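Local coordinates for protein GCN5-related N-acetyltransferase (Kribbella flavida, PDB 4IUS) that probably transfers an acyl group, likely acetyl from acetyl-coenzyme A, to an acceptor, as a member of the GNAT family, at residues V59-L63 with V92-M98; D74-S78 with G251-L257. The protein carries 1 engineered substitution. One frame throughout, in Å; residues are numbered along the deposited sequence.

Contact 1 (V59-L63 with V92-M98)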
ATOM      1  N   VAL A  59     -16.285   3.456  19.897  1.00 10.15           N
ATOM      2  CA  VAL A  59     -15.711   4.201  18.776  1.00 10.63           C
ATOM      3  C   VAL A  59     -15.696   5.731  18.974  1.00 10.31           C
ATOM      4  O   VAL A  59     -14.708   6.367  18.630  1.00 11.01           O
ATOM      5  CB  VAL A  59     -16.322   3.763  17.419  1.00 10.99           C
ATOM      6  CG1 VAL A  59     -15.835   4.656  16.285  1.00 13.69           C
ATOM      7  CG2 VAL A  59     -16.000   2.271  17.171  1.00 13.71           C
ATOM      8  N   PRO A  60     -16.772   6.353  19.504  1.00 10.00           N
ATOM      9  CA  PRO A  60     -16.691   7.811  19.653  1.00 10.71           C
ATOM     10  C   PRO A  60     -15.500   8.268  20.505  1.00  9.18           C
ATOM     11  O   PRO A  60     -14.729   9.132  20.093  1.00 10.43           O
ATOM     12  CB  PRO A  60     -18.013   8.161  20.308  1.00 13.57           C
ATOM     13  CG  PRO A  60     -18.940   7.095  19.813  1.00 14.73           C
ATOM     14  CD  PRO A  60     -18.130   5.831  19.757  1.00 11.15           C
ATOM     15  N   TRP A  61     -15.309   7.662  21.660  1.00  9.18           N
ATOM     16  CA  TRP A  61     -14.175   7.974  22.522  1.00  8.90           C
ATOM     17  C   TRP A  61     -12.862   7.642  21.819  1.00  8.80           C
ATOM     18  O   TRP A  61     -11.899   8.385  21.923  1.00  8.91           O
ATOM     19  CB  TRP A  61     -14.322   7.183  23.821  1.00  9.36           C
ATOM     20  CG  TRP A  61     -13.026   7.020  24.555  1.00 10.13           C
ATOM     21  CD1 TRP A  61     -12.397   7.933  25.404  1.00 10.03           C
ATOM     22  CD2 TRP A  61     -12.110   5.932  24.413  1.00  9.51           C
ATOM     23  NE1 TRP A  61     -11.189   7.424  25.807  1.00 10.77           N
ATOM     24  CE2 TRP A  61     -10.970   6.234  25.217  1.00  9.57           C
ATOM     25  CE3 TRP A  61     -12.135   4.740  23.714  1.00  9.74           C
ATOM     26  CZ2 TRP A  61      -9.885   5.387  25.276  1.00  9.97           C
ATOM     27  CZ3 TRP A  61     -11.053   3.901  23.789  1.00 10.43           C
ATOM     28  CH2 TRP A  61      -9.955   4.216  24.566  1.00 10.57           C
ATOM     29  N   ALA A  62     -12.810   6.515  21.127  1.00  8.44           N
ATOM     30  CA  ALA A  62     -11.562   6.137  20.456  1.00  8.04           C
ATOM     31  C   ALA A  62     -11.162   7.175  19.394  1.00  7.72           C
ATOM     32  O   ALA A  62      -9.993   7.568  19.276  1.00  8.97           O
ATOM     33  CB  ALA A  62     -11.723   4.741  19.829  1.00  9.30           C
ATOM     34  N   LEU A  63     -12.119   7.553  18.576  1.00  8.96           N
ATOM     35  CA  LEU A  63     -11.883   8.507  17.550  0.60  9.68           C
ATOM     36  C   LEU A  63     -11.476   9.866  18.126  1.00  8.84           C
ATOM     37  O   LEU A  63     -10.594  10.516  17.580  1.00 10.96           O
ATOM     38  CB  LEU A  63     -13.108   8.542  16.622  0.60 10.84           C
ATOM     39  CG  LEU A  63     -13.013   9.375  15.377  0.60  9.67           C
ATOM     40  CD1 LEU A  63     -11.849   8.953  14.495  0.60 13.17           C
ATOM     41  CD2 LEU A  63     -14.291   9.238  14.597  0.60 11.35           C
ATOM     42  N   VAL A  92     -19.259   2.774  11.389  1.00  8.32           N
ATOM     43  CA  VAL A  92     -19.296   3.425  12.705  1.00  8.32           C
ATOM     44  C   VAL A  92     -18.414   4.700  12.673  1.00  7.97           C
ATOM     45  O   VAL A  92     -18.762   5.731  13.216  1.00  9.31           O
ATOM     46  CB  VAL A  92     -18.946   2.471  13.831  1.00  9.28           C
ATOM     47  CG1 VAL A  92     -19.111   3.198  15.175  1.00 11.67           C
ATOM     48  CG2 VAL A  92     -19.849   1.218  13.796  1.00 11.31           C
ATOM     49  N   LEU A  93     -17.259   4.647  11.979  1.00  8.76           N
ATOM     50  CA  LEU A  93     -16.427   5.835  11.820  1.00  8.14           C
ATOM     51  C   LEU A  93     -17.147   6.941  11.070  1.00  8.05           C
ATOM     52  O   LEU A  93     -17.014   8.125  11.392  1.00  9.96           O
ATOM     53  CB  LEU A  93     -15.115   5.503  11.114  1.00  8.67           C
ATOM     54  CG  LEU A  93     -14.157   4.614  11.864  1.00 10.48           C
ATOM     55  CD1 LEU A  93     -12.954   4.287  11.005  1.00 12.34           C
ATOM     56  CD2 LEU A  93     -13.718   5.334  13.139  1.00 14.78           C
ATOM     57  N   VAL A  94     -17.919   6.574  10.044  1.00  8.45           N
ATOM     58  CA  VAL A  94     -18.680   7.563   9.275  1.00  8.76           C
ATOM     59  C   VAL A  94     -19.721   8.232  10.172  1.00  9.29           C
ATOM     60  O   VAL A  94     -19.914   9.440  10.156  1.00 10.97           O
ATOM     61  CB  VAL A  94     -19.325   6.938   8.032  1.00  7.98           C
ATOM     62  CG1 VAL A  94     -20.287   7.913   7.365  1.00 10.23           C
ATOM     63  CG2 VAL A  94     -18.232   6.531   7.046  1.00  9.83           C
ATOM     64  N   GLU A  95     -20.391   7.433  10.979  1.00  8.77           N
ATOM     65  CA  GLU A  95     -21.403   7.938  11.909  1.00 10.11           C
ATOM     66  C   GLU A  95     -20.808   9.001  12.847  1.00 10.80           C
ATOM     67  O   GLU A  95     -21.487   9.940  13.255  1.00 13.76           O
ATOM     68  CB  GLU A  95     -22.003   6.765  12.671  1.00 12.10           C
ATOM     69  CG  GLU A  95     -23.080   7.099  13.662  1.00 14.02           C
ATOM     70  CD  GLU A  95     -23.475   5.886  14.514  1.00 16.71           C
ATOM     71  OE1 GLU A  95     -22.716   4.869  14.605  1.00 19.26           O
ATOM     72  OE2 GLU A  95     -24.517   5.988  15.200  1.00 26.47           O
ATOM     73  N   HIS A  96     -19.542   8.852  13.192  1.00 10.27           N
ATOM     74  CA  HIS A  96     -18.845   9.763  14.092  1.00 10.99           C
ATOM     75  C   HIS A  96     -17.913  10.725  13.371  1.00 11.71           C
ATOM     76  O   HIS A  96     -16.953  11.247  13.923  1.00 16.60           O
ATOM     77  CB  HIS A  96     -18.198   8.973  15.223  1.00 12.04           C
ATOM     78  CG  HIS A  96     -19.240   8.247  16.028  1.00 12.91           C
ATOM     79  ND1 HIS A  96     -20.135   8.911  16.802  1.00 19.01           N
ATOM     80  CD2 HIS A  96     -19.597   6.900  16.067  1.00 15.95           C
ATOM     81  CE1 HIS A  96     -21.036   8.033  17.277  1.00 16.75           C
ATOM     82  NE2 HIS A  96     -20.700   6.798  16.848  1.00 18.90           N
ATOM     83  N   GLY A  97     -18.261  11.044  12.126  1.00 10.97           N
ATOM     84  CA  GLY A  97     -17.752  12.229  11.421  1.00 13.00           C
ATOM     85  C   GLY A  97     -16.793  12.016  10.270  1.00 11.54           C
ATOM     86  O   GLY A  97     -16.464  12.976   9.603  1.00 13.30           O
HETATM   87  N   MSE A  98     -16.327  10.814  10.042  1.00  9.07           N
HETATM   88  CA  MSE A  98     -15.489  10.541   8.913  0.80  9.35           C
HETATM   89  C   MSE A  98     -16.300  10.398   7.632  1.00  8.69           C
HETATM   90  O   MSE A  98     -17.520  10.179   7.673  1.00 10.78           O
HETATM   91  CB  MSE A  98     -14.608   9.328   9.157  0.80  9.31           C
HETATM   92  CG  MSE A  98     -13.763   9.455  10.400  0.80  8.63           C
HETATM   93 SE   MSE A  98     -12.209   8.266  10.438  0.52 10.38          SE
HETATM   94  CE  MSE A  98     -10.968   9.304   9.397  0.80  8.19           C
TER
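With CG placed beside the backbone N (chi1 -61°), the imidazole of H96 reaches across to P60 and presents a face to it. P60 CG lies over that face, 3.5 Å from the ring centroid and 15° off its normal, a CH-pi contact made by the outermost carbon of the proline ring. E95 CG lies over the rim of the opposite face, and V92 CG1 sits at the edge in the ring plane, so the imidazole has neighbours on both faces and at its edge. V92 CG1 also packs on V59 CB at 3.6 Å. L63, whose CG is anti to the backbone N, divides its branches: in the conformer given, CD2 lies against H96 O and CB, and CD1 meets SE of the selenomethionine M98. L93 CD2 packs on V59 CG1 at 3.9 Å. An alanine at H96 would remove the imidazole and is likely to leave P60 CG without its aromatic partner and open a gap beside V92. The helix 89-95 ends here in a Schellman motif, with G97 as C-prime and M98 N bonded to L93 O. Between 59-63 and 92-98 the contact is carbon and ring surface, held by close fit and a CH-pi contact; the polar link comes from R67, further along helix 59-71, to H96 O.

Contact 2 (D74-S78 with G251-L257). Engineered in segment 74-78: D74 (natural residue Gly).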
ATOM      1  N   ASP A  74      -0.887  19.249  14.744  1.00 11.97           N
ATOM      2  CA  ASP A  74      -1.446  19.980  13.583  1.00 12.37           C
ATOM      3  C   ASP A  74      -1.626  19.095  12.357  1.00 10.58           C
ATOM      4  O   ASP A  74      -1.513  19.528  11.231  1.00 13.38           O
ATOM      5  CB  ASP A  74      -0.600  21.239  13.235  1.00 13.73           C
ATOM      6  CG  ASP A  74      -1.029  22.490  13.975  1.00 13.22           C
ATOM      7  OD1 ASP A  74      -2.253  22.690  14.203  1.00 15.14           O
ATOM      8  OD2 ASP A  74      -0.130  23.248  14.393  1.00 17.55           O
ATOM      9  N   ARG A  75      -1.923  17.813  12.610  1.00  9.63           N
ATOM     10  CA  ARG A  75      -2.128  16.856  11.546  1.00  9.36           C
ATOM     11  C   ARG A  75      -3.589  16.483  11.365  1.00  9.39           C
ATOM     12  O   ARG A  75      -4.353  16.385  12.337  1.00 12.16           O
ATOM     13  CB  ARG A  75      -1.303  15.626  11.792  1.00  9.75           C
ATOM     14  CG  ARG A  75       0.160  15.927  11.665  1.00 11.86           C
ATOM     15  CD  ARG A  75       1.004  14.713  11.884  1.00 11.51           C
ATOM     16  NE  ARG A  75       2.412  15.077  12.053  1.00 11.81           N
ATOM     17  CZ  ARG A  75       3.327  14.212  12.417  1.00 10.60           C
ATOM     18  NH1 ARG A  75       3.010  12.928  12.569  1.00 11.77           N
ATOM     19  NH2 ARG A  75       4.562  14.619  12.626  1.00 12.81           N
ATOM     20  N   TRP A  76      -3.932  16.241  10.118  1.00  9.13           N
ATOM     21  CA  TRP A  76      -5.274  15.819   9.741  1.00  8.34           C
ATOM     22  C   TRP A  76      -5.395  14.308   9.723  1.00  7.74           C
ATOM     23  O   TRP A  76      -4.515  13.615   9.214  1.00  8.36           O
ATOM     24  CB  TRP A  76      -5.583  16.417   8.385  1.00  9.25           C
ATOM     25  CG  TRP A  76      -6.868  15.987   7.763  1.00  8.25           C
ATOM     26  CD1 TRP A  76      -8.116  16.484   8.004  1.00  9.50           C
ATOM     27  CD2 TRP A  76      -7.038  14.970   6.753  1.00  9.13           C
ATOM     28  NE1 TRP A  76      -9.044  15.851   7.221  1.00  9.03           N
ATOM     29  CE2 TRP A  76      -8.436  14.931   6.448  1.00  8.43           C
ATOM     30  CE3 TRP A  76      -6.184  14.109   6.082  1.00  9.15           C
ATOM     31  CZ2 TRP A  76      -8.969  14.058   5.512  1.00  9.28           C
ATOM     32  CZ3 TRP A  76      -6.707  13.278   5.104  1.00 10.98           C
ATOM     33  CH2 TRP A  76      -8.083  13.253   4.824  1.00  9.12           C
ATOM     34  N   LEU A  77      -6.504  13.808  10.227  1.00  7.06           N
ATOM     35  CA  LEU A  77      -6.716  12.358  10.342  1.00  7.00           C
ATOM     36  C   LEU A  77      -7.408  11.737   9.115  1.00  7.60           C
ATOM     37  O   LEU A  77      -8.421  12.210   8.631  1.00  8.33           O
ATOM     38  CB  LEU A  77      -7.579  12.085  11.557  1.00  8.13           C
ATOM     39  CG  LEU A  77      -7.877  10.614  11.849  1.00  7.83           C
ATOM     40  CD1 LEU A  77      -6.609   9.884  12.216  1.00  9.28           C
ATOM     41  CD2 LEU A  77      -8.886  10.530  12.979  1.00 10.61           C
ATOM     42  N   SER A  78      -6.818  10.663   8.622  1.00  7.31           N
ATOM     43  CA  SER A  78      -7.425   9.711   7.690  1.00  8.06           C
ATOM     44  C   SER A  78      -7.289   8.358   8.297  1.00  7.38           C
ATOM     45  O   SER A  78      -6.506   8.138   9.210  1.00  8.34           O
ATOM     46  CB  SER A  78      -6.780   9.746   6.300  1.00  9.03           C
ATOM     47  OG  SER A  78      -5.425   9.473   6.347  1.00  9.91           O
ATOM     48  N   GLY A 251     -11.626   9.906   5.455  1.00  8.16           N
ATOM     49  CA  GLY A 251     -11.014  11.118   5.915  1.00  7.64           C
ATOM     50  C   GLY A 251     -11.889  11.920   6.872  1.00  8.31           C
ATOM     51  O   GLY A 251     -13.106  11.896   6.779  1.00  9.30           O
ATOM     52  N   ASP A 252     -11.252  12.679   7.750  1.00  7.81           N
ATOM     53  CA  ASP A 252     -11.932  13.660   8.581  1.00  8.52           C
ATOM     54  C   ASP A 252     -12.332  14.871   7.745  1.00  9.25           C
ATOM     55  O   ASP A 252     -11.875  15.081   6.614  1.00  9.07           O
ATOM     56  CB  ASP A 252     -11.063  14.088   9.753  1.00  9.88           C
ATOM     57  CG  ASP A 252     -11.431  13.428  11.044  1.00 10.93           C
ATOM     58  OD1 ASP A 252     -12.231  12.494  11.070  1.00 12.41           O
ATOM     59  OD2 ASP A 252     -10.836  13.835  12.069  1.00 11.87           O
ATOM     60  N   PRO A 253     -13.163  15.744   8.325  1.00 10.10           N
ATOM     61  CA  PRO A 253     -13.539  16.963   7.615  1.00 11.35           C
ATOM     62  C   PRO A 253     -12.329  17.861   7.354  1.00 10.25           C
ATOM     63  O   PRO A 253     -11.347  17.844   8.103  1.00 11.67           O
ATOM     64  CB  PRO A 253     -14.523  17.647   8.578  1.00 13.31           C
ATOM     65  CG  PRO A 253     -15.060  16.539   9.400  1.00 15.05           C
ATOM     66  CD  PRO A 253     -13.912  15.577   9.575  1.00 12.40           C
ATOM     67  N   GLY A 254     -12.439  18.683   6.320  1.00 10.12           N
ATOM     68  CA  GLY A 254     -11.455  19.687   6.023  1.00 11.86           C
ATOM     69  C   GLY A 254     -10.079  19.128   5.730  1.00 10.16           C
ATOM     70  O   GLY A 254      -9.967  18.053   5.141  1.00  9.91           O
ATOM     71  N   GLY A 255      -9.038  19.865   6.084  1.00 10.10           N
ATOM     72  CA  GLY A 255      -7.680  19.380   5.922  1.00  9.71           C
ATOM     73  C   GLY A 255      -7.446  18.831   4.533  1.00  8.88           C
ATOM     74  O   GLY A 255      -7.720  19.522   3.560  1.00  9.31           O
ATOM     75  N   HIS A 256      -6.889  17.638   4.433  1.00  8.80           N
ATOM     76  CA  HIS A 256      -6.551  16.986   3.177  1.00  8.65           C
ATOM     77  C   HIS A 256      -7.639  16.095   2.610  1.00  9.99           C
ATOM     78  O   HIS A 256      -7.366  15.254   1.733  1.00 10.75           O
ATOM     79  CB  HIS A 256      -5.251  16.202   3.362  1.00  9.06           C
ATOM     80  CG  HIS A 256      -4.017  17.079   3.415  1.00  9.93           C
ATOM     81  ND1 HIS A 256      -3.442  17.564   2.294  1.00 11.71           N
ATOM     82  CD2 HIS A 256      -3.243  17.520   4.478  1.00 10.31           C
ATOM     83  CE1 HIS A 256      -2.357  18.275   2.630  1.00 11.55           C
ATOM     84  NE2 HIS A 256      -2.223  18.255   3.947  1.00 10.98           N
ATOM     85  N   LEU A 257      -8.890  16.279   2.999  1.00  9.29           N
ATOM     86  CA  LEU A 257      -9.948  15.404   2.498  1.00  9.61           C
ATOM     87  C   LEU A 257      -9.972  15.354   0.965  1.00 12.01           C
ATOM     88  O   LEU A 257     -10.129  14.270   0.393  1.00 12.27           O
ATOM     89  CB  LEU A 257     -11.303  15.853   3.070  1.00 11.03           C
ATOM     90  CG  LEU A 257     -12.492  14.981   2.671  1.00 11.25           C
ATOM     91  CD1 LEU A 257     -12.338  13.566   3.173  1.00 11.81           C
ATOM     92  CD2 LEU A 257     -13.792  15.621   3.162  1.00 14.62           C
TER
HETATM   93  O   HOH W   1      -8.487  15.431  11.694  1.00 13.66           O
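One indole N-H faces two consecutive carbonyls: W76 NE1 lies 3.0 Å from D252 O and 3.2 Å from P253 O, both near the ring plane at its edge. Each bond is bent, with N-H...O angles of 138° and 133°, and each is weak; together they resemble a shared, bifurcated bond. With CG anti to its backbone N, W76 extends its indole into the curl of 251-257, which wraps both edge and face. H256 N stands 3.5 Å above the middle of the ring system, L257 N lies above the rim of the six-membered ring, near CZ2, and G255 CA and H256 CB make CH-pi contacts with the five- and six-membered rings on this same face. The type II' turn from G254 to L257, closed by L257 N to G254 O, brings the backbone of 255-257 over this face of the indole. A CB on G251 or G255 would probably clash with the indole, consistent with glycine at both positions. Beyond the indole, D252 N donates a nearly straight bond (162°) to L77 O at 3.0 Å. A water accepts from L77 N and donates to D252 OD2, making a second link between these residues, while D252 OD1 forms a salt bridge with R67. The imidazole of H256 stacks on W40, and its ND1 bonds to D259. S78 and G251 are an antiparallel non-hydrogen-bonded pair, where strand 78-82, outermost in the mixed sheet, starts alongside the end of strand 242-251. Helix 59-71 covers L77 through L63, I66, R67 and F70; on the other side of strand 242-251 in the sheet comes strand 99-109, bonded to G251 through T99.

From the N terminus, the chain enters helix 59-71, whose first turn is one half of contact 1, and passes through 74-78, one half of contact 2, into strand 78-82. Helix 89-95 and the turn after it then come back to close contact 1. Contact 2 closes far later, when the chain leaves strand 242-251, so the two loops cross, their segments alternating. They also touch: in the conformers given, M98 CG lies 3.5 Å from D252 OD1, and L63 CD1 lies 3.7 Å from L77 CD2. Between them, helices 59-71 and 89-95 are tied to each other and to the end of the mixed sheet where strand 78-82 borders strand 242-251.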